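Local coordinates for peptidoglycan-N-acetylglucosamine deacetylase BC_1974 (PDB 5N1P), which catalyses the metal-dependent removal of the acetyl group from N-acetylglucosamine residues of peptidoglycan, releasing acetate, at residues P12-A17 / L45-E49; R111-V115 / W201-M206. One frame throughout, in Å; residues are numbered along the deposited sequence.

Contact 1: residues P12-A17 / L45-E49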
loop_
_atom_site.group_PDB
_atom_site.type_symbol
_atom_site.label_atom_id
_atom_site.label_comp_id
_atom_site.label_asym_id
_atom_site.label_seq_id
_atom_site.Cartn_x
_atom_site.Cartn_y
_atom_site.Cartn_z
ATOM N N PRO A 12 4.735 -6.137 7.253
ATOM C CA PRO A 12 4.054 -7.437 7.152
ATOM C C PRO A 12 3.473 -7.921 8.470
ATOM O O PRO A 12 3.699 -7.338 9.539
ATOM C CB PRO A 12 5.163 -8.402 6.691
ATOM C CG PRO A 12 6.301 -7.527 6.228
ATOM C CD PRO A 12 6.188 -6.257 7.036
ATOM N N GLY A 13 2.718 -9.003 8.394
ATOM C CA GLY A 13 2.070 -9.534 9.577
ATOM C C GLY A 13 1.694 -10.980 9.372
ATOM O O GLY A 13 2.081 -11.594 8.381
ATOM N N LYS A 14 0.915 -11.515 10.303
ATOM C CA LYS A 14 0.617 -12.943 10.323
ATOM C C LYS A 14 -0.391 -13.420 9.266
ATOM O O LYS A 14 -0.669 -14.612 9.182
ATOM C CB LYS A 14 0.115 -13.337 11.717
ATOM C CG LYS A 14 -1.147 -12.628 12.153
ATOM C CD LYS A 14 -1.583 -13.120 13.529
ATOM C CE LYS A 14 -2.839 -12.414 14.016
ATOM N NZ LYS A 14 -2.638 -10.952 14.225
ATOM N N TYR A 15 -0.926 -12.510 8.460
ATOM C CA TYR A 15 -1.850 -12.908 7.392
ATOM C C TYR A 15 -1.222 -12.699 6.021
ATOM O O TYR A 15 -1.849 -12.965 4.997
ATOM C CB TYR A 15 -3.164 -12.120 7.475
ATOM C CG TYR A 15 -3.830 -12.188 8.828
ATOM C CD1 TYR A 15 -4.409 -13.367 9.276
ATOM C CD2 TYR A 15 -3.880 -11.073 9.654
ATOM C CE1 TYR A 15 -5.018 -13.439 10.512
ATOM C CE2 TYR A 15 -4.495 -11.131 10.893
ATOM C CZ TYR A 15 -5.053 -12.319 11.319
ATOM O OH TYR A 15 -5.664 -12.386 12.546
ATOM N N THR A 16 0.008 -12.201 6.006
ATOM C CA THR A 16 0.642 -11.788 4.757
ATOM C C THR A 16 1.022 -12.968 3.867
ATOM O O THR A 16 0.882 -12.902 2.644
ATOM C CB THR A 16 1.871 -10.910 5.068
ATOM O OG1 THR A 16 1.415 -9.754 5.778
ATOM C CG2 THR A 16 2.572 -10.462 3.791
ATOM N N ALA A 17 1.493 -14.057 4.465
ATOM C CA ALA A 17 1.846 -15.227 3.676
ATOM C C ALA A 17 0.608 -15.767 2.946
ATOM O O ALA A 17 0.668 -16.108 1.765
ATOM C CB ALA A 17 2.478 -16.306 4.566
ATOM N N LEU A 45 9.169 -12.280 5.002
ATOM C CA LEU A 45 7.967 -11.898 4.259
ATOM C C LEU A 45 8.266 -10.730 3.325
ATOM O O LEU A 45 7.701 -10.630 2.231
ATOM C CB LEU A 45 6.826 -11.537 5.210
ATOM C CG LEU A 45 6.215 -12.750 5.909
ATOM C CD1 LEU A 45 5.190 -12.317 6.944
ATOM C CD2 LEU A 45 5.589 -13.689 4.881
ATOM N N VAL A 46 9.136 -9.830 3.769
ATOM C CA VAL A 46 9.582 -8.745 2.911
ATOM C C VAL A 46 10.258 -9.318 1.672
ATOM O O VAL A 46 9.998 -8.893 0.546
ATOM C CB VAL A 46 10.561 -7.796 3.642
ATOM C CG1 VAL A 46 11.032 -6.700 2.698
ATOM C CG2 VAL A 46 9.921 -7.210 4.902
ATOM N N LYS A 47 11.122 -10.304 1.888
ATOM C CA LYS A 47 11.833 -10.948 0.785
ATOM C C LYS A 47 10.850 -11.595 -0.178
ATOM O O LYS A 47 10.952 -11.450 -1.401
ATOM C CB LYS A 47 12.810 -11.992 1.313
ATOM C CG LYS A 47 13.694 -12.581 0.234
ATOM C CD LYS A 47 14.767 -13.480 0.837
ATOM C CE LYS A 47 15.716 -12.672 1.707
ATOM N NZ LYS A 47 17.148 -12.990 1.414
ATOM N N ARG A 48 9.876 -12.290 0.381
ATOM C CA ARG A 48 8.918 -12.991 -0.440
ATOM C C ARG A 48 8.029 -12.028 -1.255
ATOM O O ARG A 48 7.750 -12.270 -2.435
ATOM C CB ARG A 48 8.081 -13.907 0.448
ATOM C CG ARG A 48 7.455 -14.999 -0.316
ATOM C CD ARG A 48 6.508 -15.826 0.507
ATOM N NE ARG A 48 5.469 -16.231 -0.415
ATOM C CZ ARG A 48 4.299 -16.737 -0.074
ATOM N NH1 ARG A 48 4.009 -16.963 1.201
ATOM N NH2 ARG A 48 3.432 -17.021 -1.026
ATOM N N GLU A 49 7.593 -10.933 -0.636
ATOM C CA GLU A 49 6.808 -9.923 -1.353
ATOM C C GLU A 49 7.544 -9.459 -2.602
ATOM O O GLU A 49 6.988 -9.468 -3.706
ATOM C CB GLU A 49 6.502 -8.725 -0.444
ATOM C CG GLU A 49 5.408 -9.035 0.576
ATOM C CD GLU A 49 5.211 -7.947 1.624
ATOM O OE1 GLU A 49 5.826 -6.863 1.514
ATOM O OE2 GLU A 49 4.423 -8.195 2.562
#

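Contact 2: residues R111-V115 / W201-M206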
loop_
_atom_site.group_PDB
_atom_site.type_symbol
_atom_site.label_atom_id
_atom_site.label_comp_id
_atom_site.label_asym_id
_atom_site.label_seq_id
_atom_site.Cartn_x
_atom_site.Cartn_y
_atom_site.Cartn_z
ATOM N N ARG A 111 6.492 18.460 1.218
ATOM C CA ARG A 111 6.443 17.924 -0.143
ATOM C C ARG A 111 7.750 18.246 -0.878
ATOM O O ARG A 111 8.258 17.421 -1.637
ATOM C CB ARG A 111 5.231 18.462 -0.909
ATOM C CG ARG A 111 3.933 18.029 -0.280
ATOM C CD ARG A 111 2.746 18.125 -1.234
ATOM N NE ARG A 111 2.521 19.450 -1.813
ATOM C CZ ARG A 111 1.868 20.440 -1.205
ATOM N NH1 ARG A 111 1.436 20.294 0.040
ATOM N NH2 ARG A 111 1.688 21.592 -1.832
ATOM N N ASN A 112 8.311 19.428 -0.633
ATOM C CA ASN A 112 9.628 19.750 -1.186
ATOM C C ASN A 112 10.709 18.804 -0.673
ATOM O O ASN A 112 11.554 18.343 -1.440
ATOM C CB ASN A 112 10.008 21.195 -0.872
ATOM C CG ASN A 112 9.249 22.180 -1.715
ATOM O OD1 ASN A 112 8.748 21.833 -2.784
ATOM N ND2 ASN A 112 9.164 23.420 -1.248
ATOM N N LYS A 113 10.668 18.502 0.621
ATOM C CA LYS A 113 11.646 17.588 1.205
ATOM C C LYS A 113 11.524 16.192 0.602
ATOM O O LYS A 113 12.528 15.512 0.375
ATOM C CB LYS A 113 11.484 17.521 2.725
ATOM C CG LYS A 113 11.887 18.791 3.453
ATOM C CD LYS A 113 12.049 18.541 4.944
ATOM C CE LYS A 113 12.547 19.788 5.664
ATOM N NZ LYS A 113 13.802 20.303 5.059
ATOM N N VAL A 114 10.293 15.769 0.341
ATOM C CA VAL A 114 10.046 14.482 -0.304
ATOM C C VAL A 114 10.715 14.434 -1.669
ATOM O O VAL A 114 11.467 13.496 -1.973
ATOM C CB VAL A 114 8.522 14.220 -0.449
ATOM C CG1 VAL A 114 8.233 13.107 -1.455
ATOM C CG2 VAL A 114 7.918 13.903 0.903
ATOM N N VAL A 115 10.457 15.462 -2.479
ATOM C CA VAL A 115 10.993 15.523 -3.831
ATOM C C VAL A 115 12.515 15.574 -3.782
ATOM O O VAL A 115 13.193 14.849 -4.516
ATOM C CB VAL A 115 10.432 16.747 -4.601
ATOM C CG1 VAL A 115 11.092 16.886 -5.969
ATOM C CG2 VAL A 115 8.913 16.634 -4.737
ATOM N N TRP A 201 -2.934 15.936 -2.937
ATOM C CA TRP A 201 -2.559 17.320 -3.244
ATOM C C TRP A 201 -2.560 17.601 -4.733
ATOM O O TRP A 201 -2.421 18.748 -5.141
ATOM C CB TRP A 201 -1.169 17.646 -2.681
ATOM C CG TRP A 201 -1.153 17.747 -1.195
ATOM C CD1 TRP A 201 -0.856 16.752 -0.310
ATOM C CD2 TRP A 201 -1.477 18.897 -0.416
ATOM N NE1 TRP A 201 -0.976 17.216 0.982
ATOM C CE2 TRP A 201 -1.347 18.536 0.941
ATOM C CE3 TRP A 201 -1.870 20.204 -0.730
ATOM C CZ2 TRP A 201 -1.585 19.430 1.981
ATOM C CZ3 TRP A 201 -2.102 21.093 0.306
ATOM C CH2 TRP A 201 -1.960 20.702 1.645
ATOM N N HIS A 202 -2.691 16.550 -5.543
ATOM C CA HIS A 202 -2.530 16.667 -6.992
ATOM C C HIS A 202 -1.205 17.366 -7.291
ATOM O O HIS A 202 -1.102 18.202 -8.185
ATOM C CB HIS A 202 -3.717 17.410 -7.621
ATOM C CG HIS A 202 -5.038 16.733 -7.396
ATOM N ND1 HIS A 202 -6.242 17.306 -7.750
ATOM C CD2 HIS A 202 -5.344 15.535 -6.845
ATOM C CE1 HIS A 202 -7.230 16.489 -7.434
ATOM N NE2 HIS A 202 -6.713 15.407 -6.877
ATOM N N ASP A 203 -0.198 17.020 -6.494
ATOM C CA ASP A 203 1.159 17.531 -6.657
ATOM C C ASP A 203 1.881 16.623 -7.642
ATOM O O ASP A 203 2.198 15.482 -7.314
ATOM C CB ASP A 203 1.878 17.574 -5.302
ATOM C CG ASP A 203 3.262 18.216 -5.377
ATOM O OD1 ASP A 203 3.832 18.322 -6.481
ATOM O OD2 ASP A 203 3.787 18.596 -4.311
ATOM N N ASN A 204 2.135 17.119 -8.849
ATOM C CA ASN A 204 2.631 16.245 -9.902
ATOM C C ASN A 204 4.123 15.989 -9.815
ATOM O O ASN A 204 4.684 15.297 -10.663
ATOM C CB ASN A 204 2.267 16.814 -11.269
ATOM C CG ASN A 204 0.787 16.693 -11.553
ATOM O OD1 ASN A 204 0.158 15.708 -11.161
ATOM N ND2 ASN A 204 0.218 17.692 -12.219
ATOM N N ARG A 205 4.751 16.521 -8.773
ATOM C CA ARG A 205 6.180 16.301 -8.558
ATOM C C ARG A 205 6.477 15.052 -7.733
ATOM O O ARG A 205 7.612 14.585 -7.699
ATOM C CB ARG A 205 6.804 17.504 -7.865
ATOM C CG ARG A 205 6.707 18.802 -8.643
ATOM C CD ARG A 205 7.121 19.930 -7.734
ATOM N NE ARG A 205 6.487 19.773 -6.430
ATOM C CZ ARG A 205 6.991 20.232 -5.290
ATOM N NH1 ARG A 205 8.147 20.887 -5.288
ATOM N NH2 ARG A 205 6.337 20.031 -4.154
ATOM N N MET A 206 5.474 14.519 -7.050
ATOM C CA MET A 206 5.717 13.335 -6.233
ATOM C C MET A 206 4.814 12.182 -6.647
ATOM O O MET A 206 4.768 11.163 -5.964
ATOM C CB MET A 206 5.559 13.649 -4.739
ATOM C CG MET A 206 4.213 14.183 -4.309
ATOM S SD MET A 206 4.229 14.769 -2.588
ATOM C CE MET A 206 2.470 14.695 -2.264
HETATM O O HOH W 1 3.443 21.375 -4.035
#

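Contact 1: residues P12-A17 / L45-E49
Pro12 follows a cis peptide bond and turns its rigid ring toward helix 43-51: its CB lies 3.8 Å from CB of Leu45 and its CG 3.9 Å from the methyl CG2 of Val46. Gly13 begins a type I turn that ends at Thr16; an ideal CB here would point away from 45-49, and it is the carbonyl O that meets CD1 of Leu45 at 3.5 Å. At the turn's corners, the CA-to-CB bonds of Lys14 and Tyr15 point away from 45-49, and Tyr15 touches helix 167-182. Thr16 puts its methyl CG2 3.2 Å from OE2 of Glu49, while its OG1 accepts from Gly13 N (3.0 Å) and also bonds Asp164. Small Ala17 leaves room for CD2 of Leu45, 4.1 Å from its CB, and for Arg48, whose guanidinium reaches Asn21 and Glu52. Leu45 thus sits mid-contact. Here the loop after strand 2-9 and the zinc ligand Asp10, with the first turn of helix 16-25, packs on helix 43-51, joining beta-alpha units of the barrel-like NodB fold of CE4 deacetylases.

Contact 2: residues R111-V115 / W201-M206
Asp203, in the C-terminal tail, is the acceptor that ties Arg205 of the tail to Arg111 of helix 108-116. Its OD1 accepts from the backbone N of Arg205 (3.1 Å), forming an Asx turn, and from NE of Arg205 (3.0 Å); its OD2 takes NH2 of Arg205 (2.9 Å) and, across the contact, NE of Arg111 (2.9 Å). A water adds a bridge, donating to Asp203 OD2 and accepting from Arg111 NH2, both at 2.8 Å. The long, many-donored arginine suits both places: Arg205 also gives NH1 to OD1 of Asn112 (2.7 Å), with a weak second bond from NH2 at 3.3 Å, whereas NH1 of Arg111 is satisfied by the carbonyl of Leu106. The guanidinium of Arg111 lies flat on the Trp201 ring, its CZ 4.1 Å from the six-membered ring's centroid in a cation-pi stack; Trp201 NE1 bonds the carbonyl of Ser102. Beside this network, Met206 brings its CE to 3.6 Å from CD of Arg111. NE of Arg111 and NH2 of Arg205 come within 4.5 Å of each other; the shared carboxylate of Asp203 partly offsets their repulsion and makes the tail's attachment electrostatic as well as apolar.

From the N terminus, strand 2-9 leads into the loop at 12-17. The chain then runs through helix 16-25, strand 31-34 and helix 36-41 before 45-49 closes contact 1, leaving 27 residues between its segments. Contact 2 opens only later, on helix 108-116, and closes at the C terminus after 85 intervening residues that include strand 157-163, helix 167-182 and strand 185-187. The two therefore follow in series, neither nested nor crossed. They lie on opposite sides of the chain's centre; the centres of contact 1 and contact 2 are about 29 Å apart. Contact 1 joins neighbouring early elements, with the side chain of Pro12 about 12 Å from the bound zinc ion; contact 2 fastens the terminal tail to a helix away from the annotated sites.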